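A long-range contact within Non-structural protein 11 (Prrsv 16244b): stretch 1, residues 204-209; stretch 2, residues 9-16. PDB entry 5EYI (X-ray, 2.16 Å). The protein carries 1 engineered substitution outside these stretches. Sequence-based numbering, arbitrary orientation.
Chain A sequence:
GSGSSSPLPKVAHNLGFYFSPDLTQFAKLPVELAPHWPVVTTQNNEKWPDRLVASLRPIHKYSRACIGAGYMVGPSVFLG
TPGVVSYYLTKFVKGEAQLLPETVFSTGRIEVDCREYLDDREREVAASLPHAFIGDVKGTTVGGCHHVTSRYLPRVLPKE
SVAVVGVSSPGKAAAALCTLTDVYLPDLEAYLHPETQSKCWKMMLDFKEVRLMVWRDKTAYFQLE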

ATOM      1  N   MET A 204      10.198  -5.039  -7.514  1.00 25.25           N
ATOM      2  CA  MET A 204      11.229  -5.955  -7.089  1.00 24.95           C
ATOM      3  C   MET A 204      12.293  -5.219  -6.287  1.00 23.69           C
ATOM      4  O   MET A 204      12.623  -4.059  -6.579  1.00 22.02           O
ATOM      5  CB  MET A 204      11.827  -6.681  -8.294  1.00 26.44           C
ATOM      6  CG  MET A 204      10.960  -7.836  -8.783  1.00 27.94           C
ATOM      7  SD  MET A 204      11.794  -8.731 -10.092  1.00 32.03           S
ATOM      8  CE  MET A 204      11.227 -10.405  -9.805  1.00 31.48           C
ATOM      9  N   LEU A 205      12.787  -5.913  -5.258  1.00 22.23           N
ATOM     10  CA  LEU A 205      13.912  -5.480  -4.438  1.00 21.27           C
ATOM     11  C   LEU A 205      14.878  -6.647  -4.391  1.00 20.33           C
ATOM     12  O   LEU A 205      14.506  -7.734  -3.929  1.00 18.69           O
ATOM     13  CB  LEU A 205      13.437  -5.117  -3.035  1.00 21.38           C
ATOM     14  CG  LEU A 205      14.471  -4.874  -1.936  1.00 22.07           C
ATOM     15  CD1 LEU A 205      15.572  -3.915  -2.362  1.00 22.27           C
ATOM     16  CD2 LEU A 205      13.761  -4.333  -0.710  1.00 22.76           C
ATOM     17  N   ASP A 206      16.098  -6.437  -4.900  1.00 20.10           N
ATOM     18  CA  ASP A 206      17.095  -7.514  -5.053  1.00 19.55           C
ATOM     19  C   ASP A 206      16.526  -8.701  -5.851  1.00 19.41           C
ATOM     20  O   ASP A 206      16.801  -9.849  -5.534  1.00 18.01           O
ATOM     21  CB  ASP A 206      17.612  -7.991  -3.672  1.00 19.58           C
ATOM     22  CG  ASP A 206      18.249  -6.875  -2.858  1.00 19.68           C
ATOM     23  OD1 ASP A 206      18.884  -5.982  -3.458  1.00 19.47           O
ATOM     24  OD2 ASP A 206      18.145  -6.902  -1.610  1.00 19.81           O
ATOM     25  N   PHE A 207      15.726  -8.401  -6.873  1.00 20.06           N
ATOM     26  CA  PHE A 207      14.997  -9.401  -7.677  1.00 21.35           C
ATOM     27  C   PHE A 207      13.946 -10.243  -6.933  1.00 23.08           C
ATOM     28  O   PHE A 207      13.541 -11.279  -7.427  1.00 24.59           O
ATOM     29  CB  PHE A 207      15.967 -10.330  -8.429  1.00 21.01           C
ATOM     30  CG  PHE A 207      16.934  -9.601  -9.322  1.00 20.89           C
ATOM     31  CD1 PHE A 207      16.509  -9.067 -10.536  1.00 20.23           C
ATOM     32  CD2 PHE A 207      18.269  -9.461  -8.958  1.00 20.83           C
ATOM     33  CE1 PHE A 207      17.396  -8.406 -11.369  1.00 20.31           C
ATOM     34  CE2 PHE A 207      19.162  -8.797  -9.789  1.00 20.99           C
ATOM     35  CZ  PHE A 207      18.723  -8.271 -11.001  1.00 20.65           C
ATOM     36  N   LYS A 208      13.487  -9.794  -5.771  1.00 24.05           N
ATOM     37  CA  LYS A 208      12.435 -10.474  -5.033  1.00 26.03           C
ATOM     38  C   LYS A 208      11.173  -9.641  -5.202  1.00 25.45           C
ATOM     39  O   LYS A 208      11.198  -8.434  -4.991  1.00 23.22           O
ATOM     40  CB  LYS A 208      12.833 -10.595  -3.563  1.00 28.75           C
ATOM     41  CG  LYS A 208      11.733 -10.970  -2.582  1.00 32.52           C
ATOM     42  CD  LYS A 208      11.573 -12.465  -2.420  1.00 36.62           C
ATOM     43  CE  LYS A 208      12.581 -13.026  -1.429  1.00 40.38           C
ATOM     44  NZ  LYS A 208      12.209 -12.737  -0.014  1.00 43.66           N
ATOM     45  N   GLU A 209      10.074 -10.291  -5.571  1.00 27.00           N
ATOM     46  CA  GLU A 209       8.773  -9.622  -5.684  1.00 28.13           C
ATOM     47  C   GLU A 209       8.316  -9.146  -4.320  1.00 25.12           C
ATOM     48  O   GLU A 209       8.206  -9.933  -3.388  1.00 24.28           O
ATOM     49  CB  GLU A 209       7.716 -10.563  -6.273  1.00 31.89           C
ATOM     50  CG  GLU A 209       7.894 -10.850  -7.759  1.00 35.12           C
ATOM     51  CD  GLU A 209       7.464  -9.706  -8.670  1.00 39.50           C
ATOM     52  OE1 GLU A 209       7.598  -9.881  -9.903  1.00 44.36           O
ATOM     53  OE2 GLU A 209       6.998  -8.638  -8.183  1.00 43.50           O
TER
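Stretch 2 9-16: PKVAHNLG

Stretch 2 is a helical segment packed against the tip of a β-hairpin formed by stretch 1. The two are far apart in sequence; no touching residues are closer than 191 positions.

In stretch 1, the strand ending at L205 turns back through D206 and F207 into the strand that starts at K208. The turn is type I', with positive phi at both D206 and F207. It is closed by two backbone hydrogen bonds, L205 N to K208 O at 3.0 Å and K208 N to L205 O at 2.9 Å.

In stretch 2, the helix begins at P9. The segment finishes in a Schellman motif. G16 has positive phi, and G16 N bonds to H13 O at 2.8 Å. A side chain on G16 would be jammed against the carbonyl O of L15.

The chains run in the same sense through the contact: D206 lies nearest V11, with CA atoms 4.8 Å apart, and K208 lies nearest N14, with CA atoms 5.5 Å apart. The buried surface totals 376 Å², counting both sides.

One direct hydrogen bond joins the stretches. N14 points its CA-to-CB bond toward the hairpin, with chi1 in m, and N14 ND2 donates to D206 O at 2.9 Å. The angle at the hydrogen is 160°, so the bond is nearly straight. It ties the side chain of N14 to the backbone of the turn.

A water adds a second polar link. Water 1 donates to F207 O at 2.7 Å and to N14 O at 3.3 Å, bridging two carbonyl oxygens, F207 O and N14 O, that lie 4.0 Å apart and cannot bond to each other.

The apolar contacts centre on the F207 ring. L15 CD1 lies over one face, 4.0 Å from the centroid of the F207 ring and 28° off the normal, a CH-pi contact. L15 CD1 comes closest to F207 CD2, at 3.6 Å. V11 CG1 sits at the ring edge, 3.9 Å from F207 CD2. The CA-to-CB bond of L15 points sideways, but the end of its side chain comes nearer the hairpin.

D206 also meets the helix through its side chain. D206 OD1 is 3.6 Å from V11 CG2, and D206 OD2 is 3.5 Å from K10 CE. K10 NZ is 4.3 Å from D206 OD2, beyond a salt bridge. Both carboxylate oxygens have hydrogen bonds elsewhere in the structure.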

ATOM      1  N   PRO A   9      24.791 -11.896  -0.945  1.00 17.85           N
ATOM      2  CA  PRO A   9      24.190 -13.235  -1.130  1.00 17.95           C
ATOM      3  C   PRO A   9      22.701 -13.251  -1.487  1.00 17.78           C
ATOM      4  O   PRO A   9      22.294 -13.976  -2.393  1.00 17.41           O
ATOM      5  CB  PRO A   9      24.461 -13.927   0.205  1.00 18.00           C
ATOM      6  CG  PRO A   9      25.731 -13.300   0.688  1.00 17.60           C
ATOM      7  CD  PRO A   9      25.715 -11.871   0.207  1.00 17.67           C
ATOM      8  N   LYS A  10      21.922 -12.420  -0.805  1.00 18.25           N
ATOM      9  CA  LYS A  10      20.474 -12.341  -1.014  1.00 18.62           C
ATOM     10  C   LYS A  10      20.021 -12.065  -2.450  1.00 19.01           C
ATOM     11  O   LYS A  10      18.978 -12.572  -2.857  1.00 19.18           O
ATOM     12  CB  LYS A  10      19.852 -11.313  -0.073  1.00 19.03           C
ATOM     13  CG  LYS A  10      20.323  -9.877  -0.272  1.00 19.29           C
ATOM     14  CD  LYS A  10      20.001  -9.040   0.946  1.00 19.25           C
ATOM     15  CE  LYS A  10      20.606  -7.658   0.818  1.00 19.98           C
ATOM     16  NZ  LYS A  10      20.355  -6.861   2.047  1.00 20.63           N
ATOM     17  N   VAL A  11      20.787 -11.270  -3.205  1.00 18.99           N
ATOM     18  CA  VAL A  11      20.455 -10.957  -4.600  1.00 18.59           C
ATOM     19  C   VAL A  11      20.456 -12.239  -5.431  1.00 18.48           C
ATOM     20  O   VAL A  11      19.496 -12.512  -6.168  1.00 18.15           O
ATOM     21  CB  VAL A  11      21.437  -9.923  -5.214  1.00 18.71           C
ATOM     22  CG1 VAL A  11      21.382  -9.916  -6.732  1.00 18.70           C
ATOM     23  CG2 VAL A  11      21.141  -8.527  -4.686  1.00 19.03           C
ATOM     24  N   ALA A  12      21.542 -13.000  -5.324  1.00 17.87           N
ATOM     25  CA  ALA A  12      21.664 -14.277  -6.035  1.00 17.96           C
ATOM     26  C   ALA A  12      20.615 -15.277  -5.550  1.00 18.55           C
ATOM     27  O   ALA A  12      19.996 -15.942  -6.371  1.00 18.60           O
ATOM     28  CB  ALA A  12      23.066 -14.859  -5.878  1.00 17.46           C
ATOM     29  N   HIS A  13      20.410 -15.366  -4.228  1.00 18.86           N
ATOM     30  CA  HIS A  13      19.418 -16.289  -3.662  1.00 19.56           C
ATOM     31  C   HIS A  13      18.032 -16.016  -4.249  1.00 20.43           C
ATOM     32  O   HIS A  13      17.344 -16.944  -4.680  1.00 21.00           O
ATOM     33  CB  HIS A  13      19.324 -16.191  -2.140  1.00 19.13           C
ATOM     34  CG  HIS A  13      20.572 -16.562  -1.409  1.00 18.57           C
ATOM     35  ND1 HIS A  13      21.599 -17.281  -1.981  1.00 19.62           N
ATOM     36  CD2 HIS A  13      20.949 -16.329  -0.131  1.00 18.63           C
ATOM     37  CE1 HIS A  13      22.562 -17.451  -1.094  1.00 18.87           C
ATOM     38  NE2 HIS A  13      22.186 -16.895   0.040  1.00 18.73           N
ATOM     39  N   ASN A  14      17.655 -14.744  -4.323  1.00 20.39           N
ATOM     40  CA  ASN A  14      16.357 -14.358  -4.888  1.00 20.68           C
ATOM     41  C   ASN A  14      16.174 -14.769  -6.351  1.00 21.74           C
ATOM     42  O   ASN A  14      15.044 -14.893  -6.804  1.00 22.72           O
ATOM     43  CB  ASN A  14      16.120 -12.847  -4.723  1.00 19.66           C
ATOM     44  CG  ASN A  14      16.031 -12.423  -3.257  1.00 19.51           C
ATOM     45  OD1 ASN A  14      15.749 -13.232  -2.384  1.00 20.19           O
ATOM     46  ND2 ASN A  14      16.281 -11.159  -2.988  1.00 18.74           N
ATOM     47  N   LEU A  15      17.277 -14.949  -7.085  1.00 22.23           N
ATOM     48  CA  LEU A  15      17.251 -15.498  -8.455  1.00 22.36           C
ATOM     49  C   LEU A  15      17.424 -17.035  -8.530  1.00 22.46           C
ATOM     50  O   LEU A  15      17.444 -17.597  -9.617  1.00 22.29           O
ATOM     51  CB  LEU A  15      18.323 -14.811  -9.316  1.00 22.13           C
ATOM     52  CG  LEU A  15      18.099 -13.329  -9.609  1.00 21.99           C
ATOM     53  CD1 LEU A  15      19.360 -12.687 -10.160  1.00 22.21           C
ATOM     54  CD2 LEU A  15      16.941 -13.146 -10.574  1.00 22.30           C
ATOM     55  N   GLY A  16      17.535 -17.699  -7.384  1.00 23.38           N
ATOM     56  CA  GLY A  16      17.659 -19.151  -7.317  1.00 23.77           C
ATOM     57  C   GLY A  16      19.077 -19.697  -7.376  1.00 23.60           C
ATOM     58  O   GLY A  16      19.264 -20.883  -7.680  1.00 26.04           O
TER
HETATM   59  O   HOH W   1      13.260 -13.379  -9.094  1.00 33.78           O